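Local atomic coordinates of lactaldehyde dehydrogenase (Escherichia coli, PDB entry 2IMP), a protein that catalyses the irreversible, NAD(+)-dependent oxidation of L-lactaldehyde to L-lactate and also oxidises glycolaldehyde, serving the breakdown of L-fucose and L-rhamnose. Residues 443-449 / 460-465. Residues are numbered along the deposited sequence.
Sequences EAMQGFH and ADGKHG. With LAC (lactic acid), chain E.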
loop_
_atom_site.group_PDB
_atom_site.type_symbol
_atom_site.label_atom_id
_atom_site.label_comp_id
_atom_site.label_asym_id
_atom_site.label_seq_id
_atom_site.Cartn_x
_atom_site.Cartn_y
_atom_site.Cartn_z
ATOM N N GLU A 443 7.944 12.488 -18.525
ATOM C CA GLU A 443 7.248 11.835 -17.423
ATOM C C GLU A 443 5.747 11.542 -17.632
ATOM O O GLU A 443 5.002 12.364 -18.159
ATOM C CB GLU A 443 7.414 12.649 -16.129
ATOM C CG GLU A 443 6.784 14.033 -16.168
ATOM C CD GLU A 443 7.773 15.119 -16.554
ATOM O OE1 GLU A 443 8.576 14.898 -17.488
ATOM O OE2 GLU A 443 7.744 16.200 -15.923
ATOM N N ALA A 444 5.337 10.353 -17.209
ATOM C CA ALA A 444 3.945 9.945 -17.293
ATOM C C ALA A 444 3.123 10.523 -16.120
ATOM O O ALA A 444 3.668 10.737 -15.029
ATOM C CB ALA A 444 3.854 8.418 -17.288
ATOM N N MET A 445 1.836 10.776 -16.338
ATOM C CA MET A 445 1.029 11.322 -15.256
ATOM C C MET A 445 0.929 10.395 -14.029
ATOM O O MET A 445 0.734 10.867 -12.914
ATOM C CB MET A 445 -0.371 11.709 -15.751
ATOM C CG MET A 445 -1.185 10.603 -16.406
ATOM S SD MET A 445 -2.691 11.299 -17.163
ATOM C CE MET A 445 -2.046 11.939 -18.694
ATOM N N GLN A 446 1.083 9.090 -14.249
ATOM C CA GLN A 446 1.034 8.131 -13.149
ATOM C C GLN A 446 2.419 7.847 -12.496
ATOM O O GLN A 446 2.532 7.004 -11.605
ATOM C CB GLN A 446 0.407 6.800 -13.602
ATOM C CG GLN A 446 1.198 6.042 -14.663
ATOM C CD GLN A 446 0.750 6.374 -16.078
ATOM O OE1 GLN A 446 0.569 7.540 -16.429
ATOM N NE2 GLN A 446 0.576 5.344 -16.899
ATOM N N GLY A 447 3.453 8.546 -12.949
ATOM C CA GLY A 447 4.770 8.350 -12.363
ATOM C C GLY A 447 4.972 9.298 -11.193
ATOM O O GLY A 447 4.014 9.727 -10.551
ATOM N N PHE A 448 6.222 9.612 -10.886
ATOM C CA PHE A 448 6.522 10.543 -9.810
ATOM C C PHE A 448 7.724 11.430 -10.164
ATOM O O PHE A 448 8.878 11.007 -10.088
ATOM C CB PHE A 448 6.769 9.799 -8.481
ATOM C CG PHE A 448 6.832 10.712 -7.263
ATOM C CD1 PHE A 448 5.944 11.780 -7.118
ATOM C CD2 PHE A 448 7.751 10.473 -6.239
ATOM C CE1 PHE A 448 5.968 12.600 -5.978
ATOM C CE2 PHE A 448 7.789 11.281 -5.095
ATOM C CZ PHE A 448 6.889 12.352 -4.963
ATOM N N HIS A 449 7.413 12.637 -10.622
ATOM C CA HIS A 449 8.419 13.617 -10.989
ATOM C C HIS A 449 8.967 14.321 -9.734
ATOM O O HIS A 449 8.373 15.281 -9.235
ATOM C CB HIS A 449 7.799 14.652 -11.927
ATOM C CG HIS A 449 8.799 15.466 -12.693
ATOM N ND1 HIS A 449 9.683 14.898 -13.592
ATOM C CD2 HIS A 449 9.004 16.798 -12.753
ATOM C CE1 HIS A 449 10.383 15.856 -14.173
ATOM N NE2 HIS A 449 9.993 17.017 -13.684
ATOM N N ALA A 460 5.819 15.752 -7.812
ATOM C CA ALA A 460 4.528 15.843 -8.485
ATOM C C ALA A 460 4.155 14.604 -9.333
ATOM O O ALA A 460 5.022 13.804 -9.711
ATOM C CB ALA A 460 4.492 17.095 -9.362
ATOM N N ASP A 461 2.858 14.486 -9.614
ATOM C CA ASP A 461 2.280 13.406 -10.407
ATOM C C ASP A 461 2.024 12.084 -9.643
ATOM O O ASP A 461 2.613 11.825 -8.589
ATOM C CB ASP A 461 3.150 13.089 -11.634
ATOM C CG ASP A 461 3.565 14.336 -12.416
ATOM O OD1 ASP A 461 2.911 15.389 -12.297
ATOM O OD2 ASP A 461 4.553 14.250 -13.172
ATOM N N GLY A 462 1.125 11.277 -10.200
ATOM C CA GLY A 462 0.798 9.989 -9.620
ATOM C C GLY A 462 0.327 10.019 -8.188
ATOM O O GLY A 462 -0.030 11.066 -7.657
ATOM N N LYS A 463 0.319 8.848 -7.566
ATOM C CA LYS A 463 -0.114 8.713 -6.185
ATOM C C LYS A 463 0.715 9.562 -5.191
ATOM O O LYS A 463 0.173 10.219 -4.304
ATOM C CB LYS A 463 -0.043 7.239 -5.780
ATOM C CG LYS A 463 -0.553 6.936 -4.385
ATOM C CD LYS A 463 -0.349 5.466 -4.050
ATOM C CE LYS A 463 1.138 5.104 -4.051
ATOM N NZ LYS A 463 1.355 3.639 -3.867
ATOM N N HIS A 464 2.028 9.538 -5.363
ATOM C CA HIS A 464 2.905 10.291 -4.486
ATOM C C HIS A 464 2.751 11.809 -4.640
ATOM O O HIS A 464 2.885 12.550 -3.675
ATOM C CB HIS A 464 4.351 9.855 -4.717
ATOM C CG HIS A 464 4.561 8.389 -4.495
ATOM N ND1 HIS A 464 4.391 7.791 -3.265
ATOM C CD2 HIS A 464 4.856 7.391 -5.362
ATOM C CE1 HIS A 464 4.566 6.492 -3.381
ATOM N NE2 HIS A 464 4.850 6.216 -4.642
ATOM N N GLY A 465 2.455 12.249 -5.860
ATOM C CA GLY A 465 2.241 13.668 -6.090
ATOM C C GLY A 465 0.955 14.062 -5.388
ATOM O O GLY A 465 0.861 15.133 -4.790
HETATM C C LAC E . 8.589 19.249 -16.338
HETATM C CA LAC E . 8.762 20.735 -16.447
HETATM C CB LAC E . 7.570 21.336 -17.211
HETATM O O LAC E . 8.488 18.719 -15.232
HETATM O OHN LAC E . 8.782 21.325 -15.136
HETATM O OXT LAC E . 8.591 18.506 -17.450
HETATM O O HOH W 1 3.200 14.144 -15.857
HETATM O O HOH W 2 5.796 11.776 -13.451
HETATM O O HOH W 3 2.029 6.737 -9.190
HETATM O O HOH W 4 3.576 8.869 -8.005
#
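Start at H449 and A460, where the two backbones run antiparallel and pair as a single hydrogen-bonded bridge: H449 N gives to A460 O (2.8 Å) and A460 N gives back to H449 O (3.0 Å). Further along, G462 N donates to M445 O (2.8 Å), a carbonyl in the type I beta turn A444–G447, which is closed by G447 N to A444 O at 3.0 Å. G462 has a positive phi, and a CB there would run into the carbonyls of Q446 and G447. Two waters serve those carbonyls: one donates to Q446 O (2.5 Å) and accepts from K463 N (3.2 Å), the other donates to G447 O (2.7 Å) and accepts from H464 N (3.1 Å), so the amides of K463 and H464 are satisfied through solvent. D461 OD2 accepts a hydrogen bond from a water that also donates to A444 O, each at 2.8 Å, and is salt-bridged to R161, while OD1 is hydrogen-bonded to Y111 OH. Toward the helix, H464 CB makes a CH-pi contact with the F448 ring, 3.3 Å from its centroid, and the imidazole is edge-to-face with it; H464 NE2 is hydrogen-bonded to E125 of the second subunit. At the other end H449 ND1 is hydrogen-bonded to E434, and H449 NE2 lies 2.7 Å from lactate O. E443, salt-bridged to R161, joins H449 in lining the lactate pocket of this aldehyde dehydrogenase active site.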